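Side-chain contacts in phosphorylated carbohydrates phosphatase TM_1254 (Thermotoga maritima msb8, PDB 3KBB), which dephosphorylates sugar phosphates such as erythrose 4-phosphate, fructose 6-phosphate and mannose 6-phosphate with the help of a divalent metal ion: residues Leu18-Glu21 and Ala22-Val26; Gly44-Glu47 and Arg48-Leu51; Glu65-Lys68 and Lys69-Glu73. All coordinates share one frame; numbering follows the deposited sequence.

Contact 1: Leu18-Glu21 and Ala22-Val26; sequences LYFE and AYRRV
Glu21 bridges forward along its helix to Arg24 and Arg25, a worked example of one carboxylate serving two guanidinium groups, with OE2 using both its syn and anti lone pairs. Its CG stands anti to the backbone N, and the bend at chi2 (56°) turns the carboxylate toward both arginines. Arg24, bent at chi3, runs alongside and grips it side-on: NE lies 2.8 Å from Glu21 OE1, on the syn side, tilted 30° out of the carboxylate plane, while Arg24 NH2 uses the syn lone pair of Glu21 OE2 at 2.9 Å. The two flat groups are nearly coplanar. Arg25 reaches in with an extended chain, its guanidinium turned 78° from the carboxylate, and its NE takes the anti lone pair of Glu21 OE2 at 2.9 Å. Arg24 NH1 and Arg25 NH2 continue the network to Glu28 and Glu81.

This salt-bridge network lies on one side of helix 19-29, which belongs to a helical domain consistent with the cap of beta-phosphoglucomutase-like HAD enzymes. Elsewhere on the helix, the edge of Tyr19 is directed toward the face of Tyr23 in an offset edge-to-face pair, with Tyr19 CD2 3.8 Å from Tyr23 CZ. Their hydroxyls bond to Lys75 and Glu47. Arg24 also brushes Phe20, its CB over one face near the rim and its CD 3.9 Å from Phe20 CE2.

Contact 2: Gly44-Glu47 and Arg48-Leu51; sequences GVPE and REGL. With SO4 (sulfate ion), chain C.
Gly50 N donates to Pro46 O at 2.9 Å, Glu49 N shares the same carbonyl weakly, and Leu51 N follows with a bond to Glu47 O. These bonds open helix 47-57, and psi falls from 140° at Pro46 to -33° at Glu47 as the extended loop turns into it. Pro46 holds the N-cap position, and the amide of Glu47, next in the chain, donates to sulfate O3 (2.8 Å from Glu47 N). The sulfate is probably from the crystallisation liquor; its place is consistent with the affinity of helix N termini for anions.

Among the side chains, Glu47 CG, anti to its own amide nitrogen (chi1 -170°), passes across Leu51 and meets Leu51 CG at 3.6 Å, while its OE2 has Lys75 as a further partner besides Tyr23. Cutting Leu51 back to an alanine is likely to leave Glu47 CG without its apolar neighbour and to open a gap beside Tyr23. Glu49, bent at chi2, brings OE1 to 3.1 Å from Pro46 CG; its OE2 accepts from Arg48 NE at 3.0 Å in a salt bridge. Val45 CG2 lies 3.9 Å from Gly50 CA.

Contact 3: Glu65-Lys68 and Lys69-Glu73; sequences ENFK and KRVHE
Phe67 and Val71, one helical turn apart, meet through a CH-pi contact: Val71 CG2 sits over one face of the ring, 4.2 Å from the Phe67 centroid and 28° off its normal. The touch falls toward one flank of the ring, with Phe67 CE2 3.8 Å from the same methyl. Both first torsions serve this meeting. Phe67 CG is anti to the backbone N (chi1 -172°), while Val71 CG2 lies anti to its carbonyl carbon, beside the backbone N, and so hangs back over the preceding turn, where it also comes within 3.4 Å of Phe67 O.

Beneath the side chains run the i to i+4 bonds of an alpha helix. Val71 N donates to Phe67 O at 2.9 Å in a nearly straight bond (167°), which helps set the spacing of the two residues; Lys69, Arg70 and His72 repeat the pattern to Glu65, Asn66 and Lys68. The helix, 64-82, is amphipathic here, as expected of a member of a small helical bundle such as the probable cap of this HAD hydrolase: Phe67 and Val71 are buried, whereas Glu65, Asn66, Lys68, Lys69 and His72 face solvent.

Farther out, Leu54, Met55 and Ile60 touch Phe67, and helix 19-29 packs on both residues, through Val26 on Phe67 and through Tyr23 and Val26 on Val71. Arg70 folds at chi2 and chi3, its CG passing 3.3 Å from Asn66 O, and its guanidinium then leaves the segments to donate to Ser29 and to form a cation-pi contact with Tyr30. Asn66 ND2 turns back to bond with Asp62.

In the fold
From the N terminus the three contacts come in series, each within a continuous piece of chain, so none closes a long loop and none nests in or crosses another. Contact 1 occupies the first turns of helix 19-29, contact 2 marks the entry into helix 47-57, and contact 3 lies early in helix 64-82. The three helices converge, with contact centres 12 to 14 Å apart. Tyr23 OH, 2.5 Å from Glu47 OE2, probably hydrogen-bonds across contacts 1 and 2. Val26 packs on Phe67 between contacts 1 and 3, and Leu51 on Val71 between contacts 2 and 3. Together they join helices of what is probably the cap domain, apart from the parallel sheet whose first strand carries the probable nucleophile Asp7.

Contact 1: Leu18-Glu21 and Ala22-Val26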
loop_
_atom_site.group_PDB
_atom_site.type_symbol
_atom_site.label_atom_id
_atom_site.label_comp_id
_atom_site.label_asym_id
_atom_site.label_seq_id
_atom_site.Cartn_x
_atom_site.Cartn_y
_atom_site.Cartn_z
ATOM N N LEU A 18 -0.675 11.927 -1.635
ATOM C CA LEU A 18 -0.947 12.918 -0.575
ATOM C C LEU A 18 0.282 13.354 0.188
ATOM O O LEU A 18 0.172 14.199 1.085
ATOM C CB LEU A 18 -1.965 12.392 0.425
ATOM C CG LEU A 18 -3.325 11.957 -0.157
ATOM C CD1 LEU A 18 -4.189 11.324 0.919
ATOM C CD2 LEU A 18 -4.014 13.127 -0.768
ATOM N N TYR A 19 1.433 12.753 -0.112
ATOM C CA TYR A 19 2.650 13.114 0.606
ATOM C C TYR A 19 3.046 14.566 0.371
ATOM O O TYR A 19 3.543 15.217 1.288
ATOM C CB TYR A 19 3.785 12.171 0.248
ATOM C CG TYR A 19 3.821 10.998 1.187
ATOM C CD1 TYR A 19 2.754 10.093 1.236
ATOM C CD2 TYR A 19 4.899 10.801 2.038
ATOM C CE1 TYR A 19 2.764 9.014 2.112
ATOM C CE2 TYR A 19 4.914 9.732 2.939
ATOM C CZ TYR A 19 3.843 8.836 2.947
ATOM O OH TYR A 19 3.873 7.782 3.824
ATOM N N PHE A 20 2.844 15.060 -0.850
ATOM C CA PHE A 20 3.196 16.446 -1.141
ATOM C C PHE A 20 2.458 17.389 -0.200
ATOM O O PHE A 20 3.090 18.193 0.490
ATOM C CB PHE A 20 2.990 16.835 -2.613
ATOM C CG PHE A 20 3.262 18.290 -2.869
ATOM C CD1 PHE A 20 4.579 18.759 -2.924
ATOM C CD2 PHE A 20 2.215 19.201 -2.979
ATOM C CE1 PHE A 20 4.846 20.125 -3.121
ATOM C CE2 PHE A 20 2.468 20.555 -3.174
ATOM C CZ PHE A 20 3.781 21.015 -3.232
ATOM N N GLU A 21 1.128 17.274 -0.140
ATOM C CA GLU A 21 0.348 18.120 0.753
ATOM C C GLU A 21 0.755 18.014 2.235
ATOM O O GLU A 21 0.854 19.036 2.943
ATOM C CB GLU A 21 -1.164 17.901 0.551
ATOM C CG GLU A 21 -2.031 18.773 1.426
ATOM C CD GLU A 21 -1.743 20.267 1.264
ATOM O OE1 GLU A 21 -1.212 20.679 0.196
ATOM O OE2 GLU A 21 -2.092 21.026 2.197
ATOM N N ALA A 22 1.024 16.791 2.701
ATOM C CA ALA A 22 1.473 16.586 4.086
ATOM C C ALA A 22 2.797 17.334 4.350
ATOM O O ALA A 22 2.917 18.066 5.351
ATOM C CB ALA A 22 1.660 15.085 4.370
ATOM N N TYR A 23 3.755 17.169 3.448
ATOM C CA TYR A 23 5.074 17.801 3.626
ATOM C C TYR A 23 5.002 19.319 3.389
ATOM O O TYR A 23 5.702 20.094 4.051
ATOM C CB TYR A 23 6.128 17.171 2.736
ATOM C CG TYR A 23 6.518 15.744 3.091
ATOM C CD1 TYR A 23 5.994 15.101 4.220
ATOM C CD2 TYR A 23 7.457 15.073 2.325
ATOM C CE1 TYR A 23 6.367 13.768 4.540
ATOM C CE2 TYR A 23 7.846 13.780 2.643
ATOM C CZ TYR A 23 7.303 13.139 3.744
ATOM O OH TYR A 23 7.717 11.853 3.991
ATOM N N ARG A 24 4.129 19.726 2.474
ATOM C CA ARG A 24 3.862 21.162 2.237
ATOM C C ARG A 24 3.305 21.829 3.497
ATOM O O ARG A 24 3.747 22.935 3.867
ATOM C CB ARG A 24 2.932 21.344 1.025
ATOM C CG ARG A 24 2.877 22.804 0.477
ATOM C CD ARG A 24 1.589 23.084 -0.313
ATOM N NE ARG A 24 0.421 22.972 0.543
ATOM C CZ ARG A 24 0.002 23.914 1.381
ATOM N NH1 ARG A 24 0.629 25.104 1.434
ATOM N NH2 ARG A 24 -1.070 23.690 2.128
ATOM N N ARG A 25 2.356 21.179 4.167
ATOM C CA ARG A 25 1.833 21.670 5.440
ATOM C C ARG A 25 2.872 21.748 6.562
ATOM O O ARG A 25 2.853 22.690 7.374
ATOM C CB ARG A 25 0.669 20.807 5.913
ATOM C CG ARG A 25 -0.595 21.038 5.114
ATOM C CD ARG A 25 -1.769 20.240 5.708
ATOM N NE ARG A 25 -2.934 20.186 4.820
ATOM C CZ ARG A 25 -4.156 19.864 5.234
ATOM N NH1 ARG A 25 -4.371 19.565 6.522
ATOM N NH2 ARG A 25 -5.165 19.828 4.368
ATOM N N VAL A 26 3.751 20.750 6.627
ATOM C CA VAL A 26 4.841 20.783 7.595
ATOM C C VAL A 26 5.679 22.037 7.361
ATOM O O VAL A 26 5.874 22.830 8.298
ATOM C CB VAL A 26 5.744 19.555 7.488
ATOM C CG1 VAL A 26 6.968 19.704 8.421
ATOM C CG2 VAL A 26 4.950 18.328 7.820
#

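Contact 2: Gly44-Glu47 and Arg48-Leu51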
loop_
_atom_site.group_PDB
_atom_site.type_symbol
_atom_site.label_atom_id
_atom_site.label_comp_id
_atom_site.label_asym_id
_atom_site.label_seq_id
_atom_site.Cartn_x
_atom_site.Cartn_y
_atom_site.Cartn_z
ATOM N N GLY A 44 12.200 9.998 -3.725
ATOM C CA GLY A 44 13.037 8.917 -4.242
ATOM C C GLY A 44 13.854 8.165 -3.190
ATOM O O GLY A 44 14.677 7.315 -3.544
ATOM N N VAL A 45 13.667 8.486 -1.910
ATOM C CA VAL A 45 14.391 7.810 -0.819
ATOM C C VAL A 45 13.461 7.474 0.336
ATOM O O VAL A 45 12.421 8.111 0.493
ATOM C CB VAL A 45 15.613 8.639 -0.254
ATOM C CG1 VAL A 45 16.568 8.991 -1.333
ATOM C CG2 VAL A 45 15.158 9.890 0.529
ATOM N N PRO A 46 13.817 6.461 1.147
ATOM C CA PRO A 46 13.015 6.125 2.337
ATOM C C PRO A 46 12.774 7.295 3.285
ATOM O O PRO A 46 13.684 8.097 3.551
ATOM C CB PRO A 46 13.843 5.038 3.048
ATOM C CG PRO A 46 15.136 4.949 2.323
ATOM C CD PRO A 46 14.945 5.525 0.964
ATOM N N GLU A 47 11.559 7.364 3.819
ATOM C CA GLU A 47 11.161 8.464 4.705
ATOM C C GLU A 47 12.083 8.647 5.922
ATOM O O GLU A 47 12.303 9.768 6.380
ATOM C CB GLU A 47 9.695 8.314 5.127
ATOM C CG GLU A 47 9.123 9.519 5.847
ATOM C CD GLU A 47 7.632 9.392 6.098
ATOM O OE1 GLU A 47 7.193 8.324 6.571
ATOM O OE2 GLU A 47 6.889 10.360 5.827
ATOM N N ARG A 48 12.630 7.551 6.440
ATOM C CA ARG A 48 13.545 7.636 7.577
ATOM C C ARG A 48 14.721 8.606 7.344
ATOM O O ARG A 48 15.053 9.392 8.235
ATOM C CB ARG A 48 14.080 6.244 7.930
ATOM C CG ARG A 48 14.987 6.208 9.161
ATOM C CD ARG A 48 15.267 4.763 9.584
ATOM N NE ARG A 48 15.968 3.998 8.549
ATOM C CZ ARG A 48 16.451 2.766 8.719
ATOM N NH1 ARG A 48 16.306 2.141 9.885
ATOM N NH2 ARG A 48 17.076 2.151 7.721
ATOM N N GLU A 49 15.347 8.525 6.170
ATOM C CA GLU A 49 16.450 9.426 5.794
ATOM C C GLU A 49 15.962 10.666 5.050
ATOM O O GLU A 49 16.684 11.655 4.930
ATOM C CB GLU A 49 17.457 8.714 4.894
ATOM C CG GLU A 49 18.280 7.636 5.590
ATOM C CD GLU A 49 17.556 6.311 5.608
ATOM O OE1 GLU A 49 16.992 5.934 4.560
ATOM O OE2 GLU A 49 17.532 5.661 6.672
ATOM N N GLY A 50 14.752 10.584 4.518
ATOM C CA GLY A 50 14.138 11.693 3.780
ATOM C C GLY A 50 13.743 12.860 4.658
ATOM O O GLY A 50 13.941 14.030 4.274
ATOM N N LEU A 51 13.184 12.561 5.828
ATOM C CA LEU A 51 12.732 13.592 6.762
ATOM C C LEU A 51 13.837 14.523 7.261
ATOM O O LEU A 51 13.672 15.739 7.228
ATOM C CB LEU A 51 11.926 13.006 7.929
ATOM C CG LEU A 51 10.573 12.367 7.561
ATOM C CD1 LEU A 51 9.742 12.043 8.805
ATOM C CD2 LEU A 51 9.762 13.260 6.616
HETATM S S SO4 C . 9.691 4.227 2.858
HETATM O O1 SO4 C . 8.408 3.692 3.301
HETATM O O2 SO4 C . 10.039 3.653 1.562
HETATM O O3 SO4 C . 9.609 5.679 2.737
HETATM O O4 SO4 C . 10.719 3.877 3.832
#

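Contact 3: Glu65-Lys68 and Lys69-Glu73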
loop_
_atom_site.group_PDB
_atom_site.type_symbol
_atom_site.label_atom_id
_atom_site.label_comp_id
_atom_site.label_asym_id
_atom_site.label_seq_id
_atom_site.Cartn_x
_atom_site.Cartn_y
_atom_site.Cartn_z
ATOM N N GLU A 65 13.378 15.310 16.457
ATOM C CA GLU A 65 12.287 14.704 17.198
ATOM C C GLU A 65 11.010 15.522 17.039
ATOM O O GLU A 65 9.944 14.969 16.749
ATOM C CB GLU A 65 12.669 14.568 18.682
ATOM C CG GLU A 65 11.494 14.337 19.603
ATOM C CD GLU A 65 11.892 13.928 21.017
ATOM O OE1 GLU A 65 13.084 14.031 21.373
ATOM O OE2 GLU A 65 10.991 13.514 21.776
ATOM N N ASN A 66 11.130 16.833 17.235
ATOM C CA ASN A 66 10.013 17.754 17.063
ATOM C C ASN A 66 9.517 17.781 15.616
ATOM O O ASN A 66 8.303 17.789 15.366
ATOM C CB ASN A 66 10.404 19.156 17.523
ATOM C CG ASN A 66 10.299 19.337 19.037
ATOM O OD1 ASN A 66 9.644 18.548 19.735
ATOM N ND2 ASN A 66 10.935 20.394 19.547
ATOM N N PHE A 67 10.458 17.780 14.675
ATOM C CA PHE A 67 10.125 17.783 13.247
ATOM C C PHE A 67 9.320 16.544 12.870
ATOM O O PHE A 67 8.258 16.654 12.247
ATOM C CB PHE A 67 11.390 17.878 12.401
ATOM C CG PHE A 67 11.122 18.077 10.926
ATOM C CD1 PHE A 67 10.732 19.326 10.441
ATOM C CD2 PHE A 67 11.264 17.022 10.030
ATOM C CE1 PHE A 67 10.485 19.515 9.080
ATOM C CE2 PHE A 67 11.020 17.194 8.665
ATOM C CZ PHE A 67 10.625 18.444 8.184
ATOM N N LYS A 68 9.827 15.370 13.266
ATOM C CA LYS A 68 9.171 14.083 12.983
ATOM C C LYS A 68 7.765 14.038 13.538
ATOM O O LYS A 68 6.868 13.478 12.918
ATOM C CB LYS A 68 9.992 12.916 13.534
ATOM C CG LYS A 68 11.189 12.566 12.674
ATOM C CD LYS A 68 11.873 11.275 13.141
ATOM C CE LYS A 68 12.861 11.543 14.267
ATOM N NZ LYS A 68 13.687 10.341 14.630
ATOM N N LYS A 69 7.575 14.655 14.703
ATOM C CA LYS A 69 6.260 14.729 15.324
ATOM C C LYS A 69 5.304 15.566 14.473
ATOM O O LYS A 69 4.129 15.235 14.341
ATOM C CB LYS A 69 6.371 15.301 16.747
ATOM C CG LYS A 69 5.025 15.319 17.494
ATOM C CD LYS A 69 5.147 15.728 18.950
ATOM C CE LYS A 69 3.763 15.778 19.595
ATOM N NZ LYS A 69 3.846 15.734 21.083
ATOM N N ARG A 70 5.820 16.661 13.911
ATOM C CA ARG A 70 5.010 17.555 13.083
ATOM C C ARG A 70 4.620 16.853 11.794
ATOM O O ARG A 70 3.480 16.956 11.340
ATOM C CB ARG A 70 5.785 18.832 12.761
ATOM C CG ARG A 70 6.011 19.742 13.959
ATOM C CD ARG A 70 4.856 20.701 14.198
ATOM N NE ARG A 70 5.032 21.960 13.490
ATOM C CZ ARG A 70 5.796 22.973 13.899
ATOM N NH1 ARG A 70 6.499 22.890 15.021
ATOM N NH2 ARG A 70 5.871 24.070 13.165
ATOM N N VAL A 71 5.576 16.149 11.202
ATOM C CA VAL A 71 5.293 15.333 10.029
ATOM C C VAL A 71 4.172 14.329 10.349
ATOM O O VAL A 71 3.208 14.174 9.578
ATOM C CB VAL A 71 6.551 14.624 9.538
ATOM C CG1 VAL A 71 6.219 13.662 8.433
ATOM C CG2 VAL A 71 7.594 15.654 9.051
ATOM N N HIS A 72 4.292 13.684 11.507
ATOM C CA HIS A 72 3.300 12.709 11.945
ATOM C C HIS A 72 1.903 13.347 12.004
ATOM O O HIS A 72 0.947 12.821 11.432
ATOM C CB HIS A 72 3.737 12.107 13.286
ATOM C CG HIS A 72 2.813 11.054 13.816
ATOM N ND1 HIS A 72 2.603 9.853 13.171
ATOM C CD2 HIS A 72 2.046 11.019 14.935
ATOM C CE1 HIS A 72 1.747 9.123 13.867
ATOM N NE2 HIS A 72 1.396 9.806 14.946
ATOM N N GLU A 73 1.814 14.498 12.664
ATOM C CA GLU A 73 0.572 15.267 12.815
ATOM C C GLU A 73 -0.054 15.693 11.476
ATOM O O GLU A 73 -1.268 15.531 11.270
ATOM C CB GLU A 73 0.830 16.496 13.703
ATOM C CG GLU A 73 -0.270 17.572 13.664
ATOM C CD GLU A 73 0.061 18.815 14.484
ATOM O OE1 GLU A 73 1.133 19.431 14.261
ATOM O OE2 GLU A 73 -0.768 19.184 15.347
#